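Local coordinates for luciferase-like monooxygenase (Streptomyces bottropensis, PDB 7BIP) that acts as a monooxygenase of the bacterial luciferase-like family in the biosynthesis of the tricyclic aromatic polyketide rishirilide, at the interface of chains A and B. Residues are numbered along the deposited sequence; one frame, centred on the assembly and turned at random. Chains: chain A/B, Luciferase-like monooxygenase.

Contact 1: the interface of chains A and B. Residues chain A 86, 158-160; chain B 47, 119.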
# COMPACT_ATOMS: atom_id res chain seq x y z
N LEU A 86 6.04 -9.00 9.72
CA LEU A 86 7.12 -8.25 9.08
C LEU A 86 6.56 -7.32 8.02
O LEU A 86 6.98 -6.16 7.90
CB LEU A 86 8.13 -9.21 8.46
CG LEU A 86 9.01 -10.02 9.41
CD1 LEU A 86 9.78 -11.07 8.62
CD2 LEU A 86 9.96 -9.12 10.19
N VAL A 158 16.28 -9.26 14.05
CA VAL A 158 16.13 -8.38 12.89
C VAL A 158 15.73 -7.01 13.40
O VAL A 158 15.21 -6.86 14.51
CB VAL A 158 15.09 -8.88 11.87
CG1 VAL A 158 15.60 -10.12 11.14
CG2 VAL A 158 13.74 -9.12 12.55
N THR A 159 15.98 -5.99 12.58
CA THR A 159 15.49 -4.64 12.84
C THR A 159 14.73 -4.17 11.61
O THR A 159 15.31 -4.08 10.52
CB THR A 159 16.62 -3.67 13.19
OG1 THR A 159 17.37 -4.18 14.29
CG2 THR A 159 16.03 -2.31 13.57
N MET A 160 13.44 -3.89 11.78
CA MET A 160 12.58 -3.52 10.67
C MET A 160 12.82 -2.08 10.24
O MET A 160 12.82 -1.16 11.07
CB MET A 160 11.11 -3.71 11.06
CG MET A 160 10.11 -3.25 10.00
SD MET A 160 10.27 -4.11 8.40
CE MET A 160 10.28 -5.81 8.93
N PHE B 47 15.16 -4.95 5.72
CA PHE B 47 16.15 -4.98 6.81
C PHE B 47 17.42 -4.16 6.57
O PHE B 47 17.97 -3.60 7.52
CB PHE B 47 16.58 -6.41 7.14
CG PHE B 47 15.44 -7.33 7.42
CD1 PHE B 47 14.44 -6.97 8.29
CD2 PHE B 47 15.36 -8.56 6.77
CE1 PHE B 47 13.37 -7.81 8.53
CE2 PHE B 47 14.30 -9.40 7.01
CZ PHE B 47 13.30 -9.03 7.90
N PHE B 119 11.49 -14.74 6.62
CA PHE B 119 10.16 -15.20 6.25
C PHE B 119 10.01 -16.71 6.34
O PHE B 119 8.92 -17.22 6.04
CB PHE B 119 9.81 -14.70 4.83
CG PHE B 119 9.37 -13.27 4.80
CD1 PHE B 119 8.10 -12.92 5.24
CD2 PHE B 119 10.22 -12.28 4.36
CE1 PHE B 119 7.69 -11.59 5.23
CE2 PHE B 119 9.82 -10.96 4.34
CZ PHE B 119 8.56 -10.62 4.77

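Contact 2: the interface of chains A and B. Residues chain A 22, 53-56, 59-60; chain B 94, 98, 162.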
# COMPACT_ATOMS: atom_id res chain seq x y z
N PHE A 22 -12.68 4.86 -6.39
CA PHE A 22 -11.45 5.37 -5.78
C PHE A 22 -11.25 6.84 -6.05
O PHE A 22 -10.77 7.56 -5.17
CB PHE A 22 -10.24 4.53 -6.22
CG PHE A 22 -10.11 3.25 -5.43
CD1 PHE A 22 -9.75 3.30 -4.09
CD2 PHE A 22 -10.42 2.02 -6.00
CE1 PHE A 22 -9.66 2.13 -3.33
CE2 PHE A 22 -10.34 0.85 -5.24
CZ PHE A 22 -9.96 0.90 -3.92
N TYR A 53 -13.84 -3.97 -2.09
CA TYR A 53 -13.01 -3.01 -2.81
C TYR A 53 -11.80 -2.57 -2.00
O TYR A 53 -10.93 -1.90 -2.55
CB TYR A 53 -13.79 -1.75 -3.20
CG TYR A 53 -14.63 -1.87 -4.45
CD1 TYR A 53 -15.00 -3.12 -4.95
CD2 TYR A 53 -15.08 -0.75 -5.12
CE1 TYR A 53 -15.78 -3.24 -6.09
CE2 TYR A 53 -15.86 -0.85 -6.27
CZ TYR A 53 -16.22 -2.10 -6.74
OH TYR A 53 -16.99 -2.21 -7.88
N SER A 54 -11.72 -2.93 -0.72
CA SER A 54 -10.58 -2.53 0.10
C SER A 54 -9.89 -3.74 0.73
O SER A 54 -9.94 -3.93 1.96
CB SER A 54 -11.01 -1.52 1.15
OG SER A 54 -9.85 -1.02 1.81
N PRO A 55 -9.20 -4.57 -0.06
CA PRO A 55 -8.41 -5.67 0.52
C PRO A 55 -7.15 -5.19 1.23
O PRO A 55 -6.56 -5.97 1.99
CB PRO A 55 -8.07 -6.54 -0.70
CG PRO A 55 -8.10 -5.59 -1.87
CD PRO A 55 -9.18 -4.58 -1.54
N ASP A 56 -6.73 -3.94 1.02
CA ASP A 56 -5.50 -3.43 1.62
C ASP A 56 -5.70 -1.95 1.96
O ASP A 56 -5.47 -1.07 1.13
CB ASP A 56 -4.31 -3.60 0.68
CG ASP A 56 -2.98 -3.43 1.37
OD1 ASP A 56 -2.54 -4.37 2.07
OD2 ASP A 56 -2.37 -2.36 1.21
N THR A 59 -2.95 0.72 1.19
CA THR A 59 -2.77 1.22 -0.17
C THR A 59 -3.64 2.44 -0.42
O THR A 59 -3.17 3.45 -0.97
CB THR A 59 -3.09 0.11 -1.19
OG1 THR A 59 -2.16 -0.97 -1.03
CG2 THR A 59 -2.97 0.63 -2.63
N PHE A 60 -4.91 2.39 0.02
CA PHE A 60 -5.75 3.58 -0.09
C PHE A 60 -5.23 4.71 0.79
O PHE A 60 -5.19 5.87 0.37
CB PHE A 60 -7.20 3.27 0.27
CG PHE A 60 -8.05 4.50 0.32
CD1 PHE A 60 -8.51 5.07 -0.85
CD2 PHE A 60 -8.32 5.14 1.53
CE1 PHE A 60 -9.26 6.24 -0.84
CE2 PHE A 60 -9.08 6.31 1.56
CZ PHE A 60 -9.55 6.86 0.36
N MET B 94 -6.14 -2.40 -6.34
CA MET B 94 -6.42 -1.08 -5.77
C MET B 94 -5.51 -0.03 -6.39
O MET B 94 -5.98 1.05 -6.80
CB MET B 94 -6.21 -1.09 -4.25
CG MET B 94 -7.17 -1.96 -3.46
SD MET B 94 -6.84 -1.83 -1.68
CE MET B 94 -7.44 -0.18 -1.31
N ILE B 98 -6.56 3.38 -8.32
CA ILE B 98 -6.15 4.67 -7.77
C ILE B 98 -5.38 5.47 -8.82
O ILE B 98 -5.58 6.69 -8.96
CB ILE B 98 -5.32 4.44 -6.49
CG1 ILE B 98 -6.26 4.01 -5.34
CG2 ILE B 98 -4.51 5.68 -6.13
CD1 ILE B 98 -5.51 3.38 -4.16
N PRO B 162 -10.87 -5.08 -5.72
CA PRO B 162 -11.62 -4.51 -6.83
C PRO B 162 -11.15 -5.14 -8.13
O PRO B 162 -10.04 -5.68 -8.18
CB PRO B 162 -11.27 -3.03 -6.76
CG PRO B 162 -9.83 -3.02 -6.22
CD PRO B 162 -9.81 -4.18 -5.23

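Contact 1: the interface of chains A and B
B:Phe47 meets A:Val158, A:Thr159, A:Met160 and A:Leu86 with its ring, which a first torsion of -52° sets anti to its own carbonyl carbon and sends out of a chain B loop toward chain A. The CD1, CE1 and CZ atoms of that ring carry the contact. A:Met160 starts with CG anti to the backbone N (chi1 176°), then bends at both following torsions, and the hooked chain presents its methyl end: CE lies 3.7 Å from B:Phe47 CE1. A:Val158 approaches over a face of the ring; its CB stands 3.9 Å from B:Phe47 CE1, and its CG1 lies above the plane but displaced toward the rim, so the branched side chain caps the CE1–CZ part of the ring and not its middle. A:Thr159 approaches with its backbone, its carbonyl O reaching to 3.7 Å from B:Phe47 CD1, a van der Waals approach to the ring carbon.

A:Leu86, near the start of helix 85-98, divides its two methyls between two aromatic rings of chain B. CD2 touches the CE1–CZ side of the first ring, 4.0 Å from B:Phe47 CE1, the two side chains crossing at about a right angle. CD1 turns to B:Phe119 and sits over the centre of that ring, 3.9 Å above its plane, while A:Leu86 CB rests 4.0 Å from B:Phe119 CZ. The leucine is thus wedged between a loop phenylalanine and one that ends helix 113-119.

Apart from that carbonyl, carbon meets carbon across this patch, and shape rather than polar pairing holds the groups together. Of the residues here B:Phe47 has the most surface buried by the partner, 75 Å². The patch anchors an aromatic side chain of one subunit among aliphatic groups of the other and so probably helps to hold the two-fold pair of chains together; the structure alone does not show that this dimer forms in solution.

Contact 2: the interface of chains A and B
Helix 85-98 of chain B lays B:Met94 and B:Ile98, one turn apart, against helix 18-35, the loop 53-56 and the start of helix 57-67 in chain A. B:Met94 runs extended to its sulfur (chi2 -178°) and bends at the last bond, which tucks CE beside A:Phe22 and A:Phe60. Its SD lies 3.2 Å from the backbone O of A:Asp56 and 3.6 Å from A:Pro55 CD, past which the side chain slides in the opposite direction. CE touches A:Phe22 CZ at 3.8 Å and A:Phe60 CB at 3.8 Å. A:Phe22 meets the methionine with the tip of its ring, while CD1, farther back, packs 3.8 Å from B:Ile98 CG1. Its edge also receives A:Phe60 CD1 in plane. An alanine in place of A:Phe22 would probably open a gap beside B:Ile98 and let the B:Met94 methyl turn more freely. B:Pro162, which follows a cis peptide bond, sets CB over the rim of the A:Tyr53 ring and brings CD to 3.8 Å from A:Pro55 CD. Within chain A, A:Thr59 OG1 donates to A:Asp56 OD2 at 2.6 Å, on the anti side of the carboxylate and tilted 31° out of its plane, while A:Thr59 CG2 packs against B:Met94 and B:Ile98. The site thus sets the C-terminal half of helix 85-98 and the loop at B:Pro162 against helix 18-35, the loop that leads into helix 57-67, and the start of that helix in chain A.

About 25 Å separates the C-alpha centres of contact 1 and contact 2, which are two patches of one two-fold interface. Helix 85-98 serves both: its first turn, in chain A, enters contact 1, and its last turns, in chain B, enter contact 2. The segment around 158-162 does likewise, from chain A in contact 1 and from chain B in contact 2. Because the symmetry gives each patch a twin with the chains exchanged, every subunit uses both ends of this helix against its partner. Such spaced apolar patches would be expected to fix the relative orientation of the two subunits.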